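Local atomic coordinates of uncharacterized SRPBCC domain-containing protein (Micromonospora chersina, PDB entry 6V04), a protein that is of unknown function but belongs to the START/Bet v1-like proteins, is involved in dynemicin biosynthesis and may act as a cyclase/aromatase or ligand-binding protein. Residues L78-F83 with G87-V92; S53-V56 with D62-D65. All coordinates share one frame; numbering follows the deposited sequence.

How the interactions relate
After strand 14-20, two helices and the short strand 43-44, the chain runs through strand 53-57, turns, and comes back as strand 63-72, so that interaction 2 closes a short loop. It then turns into strand 76-83 and again into strand 90-98, where interaction 1 closes a second loop with three residues between its segments. The two contacts follow in series and neither encloses the other. They meet side by side, since strands 63-72 and 76-83 are neighbours in one antiparallel sheet: Ser82 N lies 2.9 Å from Asp65 O, a probable hydrogen bond, and Trp81 NE1 packs 3.3 Å from Phe64 CE2. Four successive strands are thereby tied together.

Interaction 1 of 2, residues L78-F83 with G87-V92; sequences LFRWSF and GPECQV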
# COMPACT_ATOMS: atom_id res chain seq x y z
N LEU A 78 -11.28 0.87 -16.52
CA LEU A 78 -11.00 2.19 -15.98
C LEU A 78 -11.63 2.28 -14.60
O LEU A 78 -12.84 2.09 -14.47
CB LEU A 78 -11.55 3.29 -16.89
CG LEU A 78 -11.03 3.18 -18.32
CD1 LEU A 78 -11.71 4.22 -19.19
CD2 LEU A 78 -9.54 3.37 -18.35
N PHE A 79 -10.81 2.61 -13.61
CA PHE A 79 -11.28 2.64 -12.23
C PHE A 79 -10.45 3.61 -11.41
O PHE A 79 -9.39 4.08 -11.83
CB PHE A 79 -11.28 1.23 -11.61
CG PHE A 79 -9.96 0.50 -11.70
CD1 PHE A 79 -9.64 -0.26 -12.81
CD2 PHE A 79 -9.06 0.53 -10.65
CE1 PHE A 79 -8.43 -0.94 -12.88
CE2 PHE A 79 -7.85 -0.15 -10.72
CZ PHE A 79 -7.54 -0.88 -11.84
N ARG A 80 -10.97 3.93 -10.24
CA ARG A 80 -10.31 4.77 -9.25
C ARG A 80 -10.10 3.96 -7.99
O ARG A 80 -10.93 3.10 -7.65
CB ARG A 80 -11.17 6.01 -8.97
CG ARG A 80 -11.23 6.96 -10.14
CD ARG A 80 -12.37 7.93 -10.00
NE ARG A 80 -13.67 7.29 -10.22
CZ ARG A 80 -14.61 7.12 -9.30
NH1 ARG A 80 -14.44 7.53 -8.05
NH2 ARG A 80 -15.75 6.54 -9.64
N TRP A 81 -9.00 4.20 -7.28
CA TRP A 81 -8.84 3.46 -6.04
C TRP A 81 -8.08 4.27 -5.00
O TRP A 81 -7.46 5.30 -5.29
CB TRP A 81 -8.19 2.10 -6.32
CG TRP A 81 -6.73 2.01 -6.70
CD1 TRP A 81 -5.79 2.98 -6.68
CD2 TRP A 81 -6.07 0.82 -7.12
NE1 TRP A 81 -4.57 2.48 -7.09
CE2 TRP A 81 -4.72 1.14 -7.35
CE3 TRP A 81 -6.49 -0.50 -7.31
CZ2 TRP A 81 -3.78 0.19 -7.78
CZ3 TRP A 81 -5.56 -1.44 -7.73
CH2 TRP A 81 -4.23 -1.10 -7.95
N SER A 82 -8.15 3.77 -3.76
CA SER A 82 -7.60 4.42 -2.59
C SER A 82 -6.86 3.37 -1.77
O SER A 82 -7.48 2.42 -1.27
CB SER A 82 -8.71 5.06 -1.75
OG SER A 82 -8.23 5.52 -0.50
N PHE A 83 -5.55 3.55 -1.61
CA PHE A 83 -4.74 2.56 -0.89
C PHE A 83 -5.08 2.56 0.59
O PHE A 83 -5.09 3.61 1.25
CB PHE A 83 -3.26 2.82 -1.09
CG PHE A 83 -2.36 1.74 -0.56
CD1 PHE A 83 -2.58 0.42 -0.88
CD2 PHE A 83 -1.28 2.07 0.22
CE1 PHE A 83 -1.75 -0.57 -0.38
CE2 PHE A 83 -0.45 1.08 0.72
CZ PHE A 83 -0.67 -0.21 0.39
N GLY A 87 -5.70 6.48 1.30
CA GLY A 87 -4.85 7.20 0.38
C GLY A 87 -5.63 8.03 -0.62
O GLY A 87 -6.83 7.85 -0.84
N PRO A 88 -4.93 8.97 -1.25
CA PRO A 88 -5.60 9.82 -2.24
C PRO A 88 -6.09 9.00 -3.42
O PRO A 88 -5.51 7.97 -3.77
CB PRO A 88 -4.51 10.82 -2.65
CG PRO A 88 -3.23 10.09 -2.37
CD PRO A 88 -3.49 9.24 -1.15
N GLU A 89 -7.17 9.48 -4.04
CA GLU A 89 -7.76 8.75 -5.15
C GLU A 89 -6.84 8.79 -6.37
O GLU A 89 -6.44 9.87 -6.83
CB GLU A 89 -9.12 9.32 -5.51
CG GLU A 89 -9.84 8.56 -6.61
CD GLU A 89 -11.23 9.08 -6.87
OE1 GLU A 89 -11.35 10.15 -7.51
OE2 GLU A 89 -12.19 8.43 -6.42
N CYS A 90 -6.54 7.61 -6.90
CA CYS A 90 -5.75 7.45 -8.12
C CYS A 90 -6.66 7.01 -9.25
O CYS A 90 -7.58 6.22 -9.05
CB CYS A 90 -4.66 6.41 -7.94
SG CYS A 90 -3.61 6.73 -6.54
N GLN A 91 -6.40 7.56 -10.44
CA GLN A 91 -7.07 7.14 -11.67
C GLN A 91 -6.23 6.05 -12.32
O GLN A 91 -5.07 6.32 -12.70
CB GLN A 91 -7.20 8.33 -12.62
CG GLN A 91 -8.37 9.26 -12.32
CD GLN A 91 -9.70 8.87 -12.99
OE1 GLN A 91 -10.71 9.51 -12.74
NE2 GLN A 91 -9.69 7.84 -13.83
N VAL A 92 -6.79 4.85 -12.46
CA VAL A 92 -6.06 3.70 -12.97
C VAL A 92 -6.72 3.22 -14.25
O VAL A 92 -7.96 3.16 -14.34
CB VAL A 92 -5.96 2.57 -11.93
CG1 VAL A 92 -5.12 1.41 -12.44
CG2 VAL A 92 -5.36 3.11 -10.62
O HOH W 1 -4.28 5.84 -2.66
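Arg80 and Glu89 form a salt bridge on the face of the strand pair that carries Arg80 and Gln91. Along the arginine, Arg80 CB lies 3.6 Å from Cys90 O, CG rests against the amide of Gln91, and CD touches the Glu89 carboxylate. A bend at chi3 (-73°) then turns the guanidinium so that NH1 reaches Glu89 OE2 at 2.9 Å. The carboxylate oxygen sits at the guanidinium edge, whereas the donor arrives from above the carboxylate plane, the two planes being 76° apart. NE is engaged by Asp69 on the neighbouring strand, so the cation bridges acids on both flanks. A methionine in its place would probably leave Glu89 and Asp69 without their shared positive mate.

The backbones form an antiparallel hairpin of the Bet v1-like sheet: Phe79-Val92 and Trp81-Cys90 are hydrogen-bonded pairs, with Arg80-Gln91 a non-hydrogen-bonded pair between them. On the face opposite Arg80, Val92 is wedged against two aromatic rings. Its CB lies over the Phe79 ring, 3.9 Å from the centroid, and its CG2 over the five-membered ring of Trp81, 3.8 Å from that centroid; both are CH-pi contacts. Cys90 SG approaches the edge of the same indole. Toward the turn, Ser82 OG donates to Gly87 O at 2.7 Å; with OG anti to the backbone N (chi1 171°), the hydroxyl reaches across to the other segment. Gly87 N returns a bond to Phe83 O at 2.9 Å. One water accepts from Phe83 N and donates to Pro88 O, bridging the backbones where the strands part.

Interaction 2 of 2, residues S53-V56 with D62-D65; sequences STRV and DFFD
Val56 and Phe64 are joined by two backbone hydrogen bonds, Val56 N to Phe64 O at 3.1 Å and Phe64 N to Val56 O at 3.0 Å, which makes them a hydrogen-bonded antiparallel pair. Next to them, Arg55 and Asp65 form a non-hydrogen-bonded pair, and their side chains share a face. Arg55 is modelled in two conformers, and its side-chain contacts are described for one of them. In that conformer the charges meet only loosely: Arg55 NE is 3.9 Å from Asp65 OD1, a long salt bridge. The firmer ionic partner of the arginine is Asp57, which takes NH1.

The guanidinium of this conformer lies nearly flat on the Phe63 ring, with centres 4.0 Å apart and planes at 20°, the geometry of a cation-pi stack. NH2 sits over the middle of the ring face and comes within 3.3 Å of Phe63 CG, while NE lies nearer CD2. Arg55 CG is anti to the backbone N (chi1 -172°) and the chain stays extended as far as NE, which carries the guanidinium over the ring, whereas the ring is brought up by a chi1 of 66° that sets Phe63 CG between its own N and carbonyl carbon.

On the other face Val56 and Phe64 run side by side, with Val56 CG1 3.9 Å from Phe64 CB and near the ring edge. Phe64 goes on to stack on Trp81 of strand 76-83, and Val56 touches Phe41, just after helix 34-40. The hairpin of strands 53-57 and 63-72 thus sits in the antiparallel sheet of the Bet v1-like domain, between strands 43-44 and 76-83, while Asp62, at its turn end, pairs with Arg259 of helix 252-277.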
# COMPACT_ATOMS: atom_id res chain seq x y z
N SER A 53 -18.63 -0.46 -6.84
CA SER A 53 -17.46 -0.49 -5.99
C SER A 53 -17.02 -1.92 -5.74
O SER A 53 -17.83 -2.86 -5.77
CB SER A 53 -17.73 0.22 -4.66
OG SER A 53 -18.77 -0.42 -3.95
N THR A 54 -15.72 -2.09 -5.52
CA THR A 54 -15.18 -3.37 -5.10
C THR A 54 -13.91 -3.10 -4.28
O THR A 54 -13.60 -1.96 -3.94
CB THR A 54 -14.95 -4.29 -6.31
OG1 THR A 54 -14.59 -5.61 -5.86
CG2 THR A 54 -13.87 -3.76 -7.23
N ARG A 55 -13.16 -4.17 -4.01
CA ARG A 55 -12.02 -4.11 -3.11
C ARG A 55 -11.05 -5.22 -3.49
O ARG A 55 -11.48 -6.35 -3.74
CB ARG A 55 -12.48 -4.27 -1.66
CG ARG A 55 -11.45 -4.05 -0.58
CD ARG A 55 -12.14 -4.26 0.77
NE ARG A 55 -11.28 -4.07 1.93
CZ ARG A 55 -10.43 -4.98 2.40
NH1 ARG A 55 -10.29 -6.15 1.78
NH2 ARG A 55 -9.72 -4.72 3.48
N VAL A 56 -9.76 -4.91 -3.53
CA VAL A 56 -8.73 -5.93 -3.75
C VAL A 56 -7.86 -6.01 -2.51
O VAL A 56 -7.47 -4.99 -1.94
CB VAL A 56 -7.89 -5.66 -5.01
CG1 VAL A 56 -7.07 -4.39 -4.88
CG2 VAL A 56 -7.00 -6.86 -5.29
N ASP A 62 -2.54 -5.26 3.28
CA ASP A 62 -2.70 -4.24 2.25
C ASP A 62 -3.94 -4.50 1.41
O ASP A 62 -4.33 -5.65 1.15
CB ASP A 62 -1.47 -4.21 1.33
CG ASP A 62 -0.25 -3.57 1.97
OD1 ASP A 62 -0.29 -3.13 3.13
OD2 ASP A 62 0.78 -3.53 1.25
N PHE A 63 -4.56 -3.42 0.96
CA PHE A 63 -5.76 -3.51 0.13
C PHE A 63 -5.96 -2.15 -0.53
O PHE A 63 -5.39 -1.15 -0.09
CB PHE A 63 -6.99 -3.89 0.94
CG PHE A 63 -7.43 -2.86 1.93
CD1 PHE A 63 -6.84 -2.80 3.19
CD2 PHE A 63 -8.46 -1.98 1.63
CE1 PHE A 63 -7.27 -1.87 4.12
CE2 PHE A 63 -8.88 -1.05 2.56
CZ PHE A 63 -8.28 -1.00 3.81
N PHE A 64 -6.78 -2.13 -1.59
CA PHE A 64 -7.31 -0.90 -2.18
C PHE A 64 -8.83 -0.97 -2.20
O PHE A 64 -9.40 -2.02 -2.55
CB PHE A 64 -6.87 -0.66 -3.64
CG PHE A 64 -5.42 -0.37 -3.84
CD1 PHE A 64 -4.52 -1.40 -4.04
CD2 PHE A 64 -4.96 0.94 -3.94
CE1 PHE A 64 -3.19 -1.15 -4.27
CE2 PHE A 64 -3.63 1.20 -4.18
CZ PHE A 64 -2.74 0.16 -4.36
N ASP A 65 -9.48 0.13 -1.84
CA ASP A 65 -10.89 0.32 -2.14
C ASP A 65 -11.03 0.86 -3.56
O ASP A 65 -10.34 1.82 -3.92
CB ASP A 65 -11.54 1.29 -1.15
CG ASP A 65 -11.71 0.70 0.24
OD1 ASP A 65 -11.79 -0.54 0.37
OD2 ASP A 65 -11.78 1.49 1.20